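Local coordinates for protein prolyl-ACP dehydrogenase (Oscillatoria sp., PDB 4IRN) that probably oxidises the prolyl group carried by an acyl carrier protein, using FAD, during biosynthesis of the cyanotoxin anatoxin-a, at residues Trp278-Ile283 and Met355-Ile360; Ala286-Met291 and Glu330-Tyr335. One frame throughout, in Å; residues are numbered along the deposited sequence.

Contact 1: residues Trp278-Ile283 and Met355-Ile360; sequences WERGFI and MANLYI
Arg280 and Asn357 meet where helices 268-282 and 350-375 come close enough for a side chain of one to reach the backbone of the other, with their CA atoms 5.1 Å apart. Along 355-360, Ala356 comes first. Its CB points at the other helix and lies 4.6 Å from CA of Gly281, so the alanine methyl lies against the glycine backbone beside the polar link. Asn357 then carries the contact. Its CG is anti to the backbone N (chi1 -157°), which takes the amide across to the facing helix, and ND2 donates to the main-chain O of Arg280 at 3.0 Å. The bond is nearly straight at the hydrogen (167°). ND2 lies in the carbonyl plane on a lone pair, at 109° to the C=O, and the oxygen is almost in the plane of the amide, so both groups are well aligned. The Arg280 side chain crosses that of Asn357 at about a right angle, its CB and CG on one face of the amide, with Asn357 CB against Arg280 CB at 3.9 Å, while the extended Arg280 runs on to Ser400 O through NE and to Ser354 OG through NH1. The Ile283 methyl CG2 meets the amide end-on, close to its plane and beyond the nitrogen, 3.9 Å from Asn357 ND2. Ile360, a turn later, turns toward 278-283 but packs on Leu284. The Ile283 side chain is about 8 Å from the bound FAD, near the flavin pocket of this acyl-CoA dehydrogenase fold. Helix 118-138 packs on Ile283 and Glu279, helix 316-344 on Phe282, and helix 403-414 on Arg280 and on Leu358.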
loop_
_atom_site.group_PDB
_atom_site.type_symbol
_atom_site.label_atom_id
_atom_site.label_comp_id
_atom_site.label_asym_id
_atom_site.label_seq_id
_atom_site.Cartn_x
_atom_site.Cartn_y
_atom_site.Cartn_z
ATOM N N TRP A 278 -10.663 -12.326 24.699
ATOM C CA TRP A 278 -10.193 -11.294 25.622
ATOM C C TRP A 278 -8.804 -10.815 25.272
ATOM O O TRP A 278 -8.539 -9.610 25.354
ATOM C CB TRP A 278 -10.241 -11.789 27.078
ATOM C CG TRP A 278 -11.637 -12.030 27.586
ATOM C CD1 TRP A 278 -12.270 -13.231 27.693
ATOM C CD2 TRP A 278 -12.591 -11.037 27.991
ATOM N NE1 TRP A 278 -13.558 -13.049 28.140
ATOM C CE2 TRP A 278 -13.779 -11.713 28.337
ATOM C CE3 TRP A 278 -12.561 -9.638 28.082
ATOM C CZ2 TRP A 278 -14.922 -11.044 28.778
ATOM C CZ3 TRP A 278 -13.689 -8.974 28.545
ATOM C CH2 TRP A 278 -14.851 -9.676 28.887
ATOM N N GLU A 279 -7.917 -11.749 24.873
ATOM C CA GLU A 279 -6.532 -11.431 24.525
ATOM C C GLU A 279 -6.452 -10.535 23.295
ATOM O O GLU A 279 -6.020 -9.391 23.416
ATOM C CB GLU A 279 -5.712 -12.705 24.331
ATOM C CG GLU A 279 -4.218 -12.527 24.551
ATOM C CD GLU A 279 -3.397 -13.778 24.294
ATOM O OE1 GLU A 279 -3.833 -14.879 24.707
ATOM O OE2 GLU A 279 -2.303 -13.654 23.696
ATOM N N ARG A 280 -6.921 -11.026 22.137
ATOM C CA ARG A 280 -6.899 -10.304 20.859
ATOM C C ARG A 280 -7.537 -8.926 20.923
ATOM O O ARG A 280 -6.975 -7.972 20.390
ATOM C CB ARG A 280 -7.527 -11.139 19.724
ATOM C CG ARG A 280 -6.664 -12.307 19.296
ATOM C CD ARG A 280 -7.421 -13.267 18.417
ATOM N NE ARG A 280 -6.600 -14.429 18.075
ATOM C CZ ARG A 280 -6.967 -15.386 17.231
ATOM N NH1 ARG A 280 -8.147 -15.335 16.629
ATOM N NH2 ARG A 280 -6.148 -16.394 16.969
ATOM N N GLY A 281 -8.675 -8.831 21.601
ATOM C CA GLY A 281 -9.416 -7.586 21.713
ATOM C C GLY A 281 -8.889 -6.568 22.706
ATOM O O GLY A 281 -9.148 -5.376 22.536
ATOM N N PHE A 282 -8.174 -7.013 23.771
ATOM C CA PHE A 282 -7.731 -6.104 24.827
ATOM C C PHE A 282 -6.238 -5.969 25.129
ATOM O O PHE A 282 -5.860 -5.036 25.844
ATOM C CB PHE A 282 -8.584 -6.300 26.092
ATOM C CG PHE A 282 -10.062 -6.198 25.790
ATOM C CD1 PHE A 282 -10.647 -4.971 25.513
ATOM C CD2 PHE A 282 -10.850 -7.337 25.704
ATOM C CE1 PHE A 282 -11.989 -4.887 25.171
ATOM C CE2 PHE A 282 -12.195 -7.248 25.369
ATOM C CZ PHE A 282 -12.752 -6.024 25.101
ATOM N N ILE A 283 -5.388 -6.861 24.584
ATOM C CA ILE A 283 -3.935 -6.782 24.782
ATOM C C ILE A 283 -3.345 -5.502 24.143
ATOM O O ILE A 283 -2.329 -4.995 24.618
ATOM C CB ILE A 283 -3.205 -8.089 24.335
ATOM C CG1 ILE A 283 -1.861 -8.275 25.055
ATOM C CG2 ILE A 283 -3.058 -8.210 22.803
ATOM C CD1 ILE A 283 -1.582 -9.704 25.499
ATOM N N MET A 355 -10.316 -8.870 14.221
ATOM C CA MET A 355 -10.267 -7.671 13.374
ATOM C C MET A 355 -9.506 -6.551 14.091
ATOM O O MET A 355 -8.706 -5.852 13.457
ATOM C CB MET A 355 -11.679 -7.196 13.015
ATOM C CG MET A 355 -12.379 -8.093 12.020
ATOM S SD MET A 355 -14.023 -7.504 11.574
ATOM C CE MET A 355 -13.612 -6.362 10.353
ATOM N N ALA A 356 -9.743 -6.405 15.417
ATOM C CA ALA A 356 -9.091 -5.415 16.264
ATOM C C ALA A 356 -7.590 -5.690 16.359
ATOM O O ALA A 356 -6.793 -4.792 16.098
ATOM C CB ALA A 356 -9.718 -5.411 17.649
ATOM N N ASN A 357 -7.216 -6.937 16.661
ATOM C CA ASN A 357 -5.831 -7.357 16.775
ATOM C C ASN A 357 -5.075 -7.165 15.469
ATOM O O ASN A 357 -3.979 -6.611 15.471
ATOM C CB ASN A 357 -5.763 -8.800 17.225
ATOM C CG ASN A 357 -4.459 -9.142 17.873
ATOM O OD1 ASN A 357 -3.530 -9.616 17.227
ATOM N ND2 ASN A 357 -4.362 -8.900 19.163
ATOM N N LEU A 358 -5.679 -7.593 14.350
ATOM C CA LEU A 358 -5.094 -7.486 13.014
ATOM C C LEU A 358 -4.880 -6.017 12.627
ATOM O O LEU A 358 -3.783 -5.660 12.188
ATOM C CB LEU A 358 -5.941 -8.247 11.962
ATOM C CG LEU A 358 -5.647 -8.031 10.460
ATOM C CD1 LEU A 358 -4.338 -8.666 10.040
ATOM C CD2 LEU A 358 -6.744 -8.614 9.617
ATOM N N TYR A 359 -5.908 -5.163 12.825
ATOM C CA TYR A 359 -5.815 -3.747 12.500
ATOM C C TYR A 359 -4.818 -2.985 13.385
ATOM O O TYR A 359 -3.923 -2.348 12.844
ATOM C CB TYR A 359 -7.190 -3.043 12.492
ATOM C CG TYR A 359 -7.083 -1.631 11.965
ATOM C CD1 TYR A 359 -7.121 -1.377 10.596
ATOM C CD2 TYR A 359 -6.807 -0.567 12.819
ATOM C CE1 TYR A 359 -6.906 -0.097 10.092
ATOM C CE2 TYR A 359 -6.567 0.713 12.325
ATOM C CZ TYR A 359 -6.633 0.946 10.960
ATOM O OH TYR A 359 -6.468 2.213 10.454
ATOM N N ILE A 360 -5.007 -3.003 14.705
ATOM C CA ILE A 360 -4.191 -2.280 15.681
ATOM C C ILE A 360 -2.702 -2.625 15.641
ATOM O O ILE A 360 -1.888 -1.714 15.725
ATOM C CB ILE A 360 -4.816 -2.289 17.112
ATOM C CG1 ILE A 360 -6.270 -1.755 17.064
ATOM C CG2 ILE A 360 -3.940 -1.490 18.105
ATOM C CD1 ILE A 360 -7.105 -1.935 18.292
#

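Contact 2: residues Ala286-Met291 and Glu330-Tyr335; sequences AAVGTM and ENAKAY
Val288 and Ala332 are the nearest pair by CA between 286-291 of helix 285-304 and 330-335 of helix 316-344, segments that run antiparallel at 163° with axes 9.9 Å apart. Both belong to the C-terminal helical bundle of the acyl-CoA dehydrogenase fold, and the packing is knobs-into-holes: Val288 is the knob, and Leu329, Ala332, Lys333 and Leu336 make up the hole. No hydrogen bond joins the two segments, so the interface rests on apolar contact. With CG1 anti to its backbone N (chi1 -176°), Val288 straddles the small Ala332, placing CG2 4.0 Å and CG1 4.1 Å from Ala332 CB. Met291, the next residue on this face, adds its sulfur at the edge: SD approaches the same Ala332 CB at 4.4 Å, and the side chain also packs on Leu329, and on Ala363 and Trp364 of helix 350-375. Elsewhere around helix 316-344, Ala334 packs on Ala334 of the second subunit. Gln109 of helix 101-114 borders the contact, touching both Val288 and Lys333. Lys333 contributes its aliphatic part here, while its extended chain takes the ammonium beyond the apolar patch, where NZ makes a long ion pair with Glu330 OE2, at 3.7 Å, and a weak one with Glu292; Glu330 OE2 also pairs with Lys326. Nearer the backbone, the methylene CG of Lys333 meets Val288 CG1 at 3.7 Å.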
loop_
_atom_site.group_PDB
_atom_site.type_symbol
_atom_site.label_atom_id
_atom_site.label_comp_id
_atom_site.label_asym_id
_atom_site.label_seq_id
_atom_site.Cartn_x
_atom_site.Cartn_y
_atom_site.Cartn_z
ATOM N N ALA A 286 -3.849 -0.589 25.274
ATOM C CA ALA A 286 -2.827 0.368 25.692
ATOM C C ALA A 286 -1.987 0.873 24.523
ATOM O O ALA A 286 -1.515 2.007 24.574
ATOM C CB ALA A 286 -1.948 -0.247 26.745
ATOM N N ALA A 287 -1.822 0.041 23.464
ATOM C CA ALA A 287 -1.090 0.369 22.233
ATOM C C ALA A 287 -1.737 1.567 21.528
ATOM O O ALA A 287 -1.019 2.384 20.948
ATOM C CB ALA A 287 -1.053 -0.830 21.303
ATOM N N VAL A 288 -3.084 1.696 21.639
ATOM C CA VAL A 288 -3.884 2.805 21.103
ATOM C C VAL A 288 -3.452 4.102 21.818
ATOM O O VAL A 288 -3.337 5.149 21.170
ATOM C CB VAL A 288 -5.419 2.534 21.203
ATOM C CG1 VAL A 288 -6.231 3.648 20.547
ATOM C CG2 VAL A 288 -5.782 1.183 20.579
ATOM N N GLY A 289 -3.172 3.994 23.124
ATOM C CA GLY A 289 -2.698 5.094 23.963
ATOM C C GLY A 289 -1.308 5.549 23.572
ATOM O O GLY A 289 -1.047 6.755 23.501
ATOM N N THR A 290 -0.419 4.573 23.275
ATOM C CA THR A 290 0.957 4.779 22.810
ATOM C C THR A 290 0.928 5.515 21.459
ATOM O O THR A 290 1.717 6.437 21.246
ATOM C CB THR A 290 1.681 3.425 22.709
ATOM O OG1 THR A 290 1.591 2.746 23.966
ATOM C CG2 THR A 290 3.137 3.553 22.275
ATOM N N MET A 291 -0.010 5.119 20.573
ATOM C CA MET A 291 -0.217 5.715 19.260
ATOM C C MET A 291 -0.625 7.182 19.396
ATOM O O MET A 291 -0.164 8.012 18.606
ATOM C CB MET A 291 -1.282 4.935 18.477
ATOM C CG MET A 291 -0.819 3.558 17.993
ATOM S SD MET A 291 -2.145 2.549 17.281
ATOM C CE MET A 291 -2.386 3.389 15.752
ATOM N N GLU A 330 -7.910 6.868 15.099
ATOM C CA GLU A 330 -9.374 6.890 15.187
ATOM C C GLU A 330 -10.000 5.552 14.818
ATOM O O GLU A 330 -11.007 5.180 15.415
ATOM C CB GLU A 330 -9.982 8.058 14.391
ATOM C CG GLU A 330 -9.569 9.432 14.911
ATOM C CD GLU A 330 -9.879 9.761 16.364
ATOM O OE1 GLU A 330 -11.008 9.471 16.822
ATOM O OE2 GLU A 330 -8.993 10.331 17.041
ATOM N N ASN A 331 -9.387 4.820 13.875
ATOM C CA ASN A 331 -9.819 3.482 13.460
ATOM C C ASN A 331 -9.531 2.456 14.556
ATOM O O ASN A 331 -10.350 1.570 14.791
ATOM C CB ASN A 331 -9.111 3.048 12.188
ATOM C CG ASN A 331 -9.674 3.619 10.907
ATOM O OD1 ASN A 331 -10.889 3.603 10.681
ATOM N ND2 ASN A 331 -8.782 4.074 10.013
ATOM N N ALA A 332 -8.351 2.566 15.204
ATOM C CA ALA A 332 -7.915 1.704 16.306
ATOM C C ALA A 332 -8.892 1.839 17.483
ATOM O O ALA A 332 -9.294 0.830 18.065
ATOM C CB ALA A 332 -6.504 2.073 16.746
ATOM N N LYS A 333 -9.302 3.081 17.794
ATOM C CA LYS A 333 -10.265 3.399 18.854
ATOM C C LYS A 333 -11.616 2.727 18.546
ATOM O O LYS A 333 -12.193 2.081 19.418
ATOM C CB LYS A 333 -10.440 4.925 19.007
ATOM C CG LYS A 333 -9.344 5.605 19.812
ATOM C CD LYS A 333 -9.526 7.118 19.831
ATOM C CE LYS A 333 -8.428 7.835 20.588
ATOM N NZ LYS A 333 -8.621 9.314 20.592
ATOM N N ALA A 334 -12.068 2.813 17.285
ATOM C CA ALA A 334 -13.304 2.188 16.819
ATOM C C ALA A 334 -13.314 0.648 16.995
ATOM O O ALA A 334 -14.306 0.105 17.487
ATOM C CB ALA A 334 -13.541 2.551 15.371
ATOM N N TYR A 335 -12.204 -0.043 16.630
ATOM C CA TYR A 335 -12.100 -1.499 16.757
ATOM C C TYR A 335 -12.067 -1.923 18.205
ATOM O O TYR A 335 -12.683 -2.936 18.552
ATOM C CB TYR A 335 -10.879 -2.069 16.021
ATOM C CG TYR A 335 -11.090 -2.264 14.536
ATOM C CD1 TYR A 335 -11.960 -3.243 14.056
ATOM C CD2 TYR A 335 -10.396 -1.498 13.608
ATOM C CE1 TYR A 335 -12.172 -3.418 12.687
ATOM C CE2 TYR A 335 -10.591 -1.669 12.238
ATOM C CZ TYR A 335 -11.494 -2.619 11.780
ATOM O OH TYR A 335 -11.689 -2.774 10.427
#

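Overall arrangement
Both contacts are buried in the C-terminal helical bundle and join different members of it: contact 1 pairs helices 268-282 and 350-375, contact 2 pairs helices 285-304 and 316-344. Their centres are 10 Å apart, and 286-291 and 330-335 both fall between the two segments of contact 1 in the chain. Contact 1 lies deeper and nearer the flavin, and turns on one amide-to-carbonyl bond; contact 2, farther from the annotated sites, is hydrophobic, with charge at its partly exposed margin. The two meet in part where Tyr359 stands beside Tyr335, ring against ring, with Asn331 ND2 weakly hydrogen-bonded to Tyr359 OH, and Ile360 also reaches the backbone of Ala332. Residues of both also touch the second subunit.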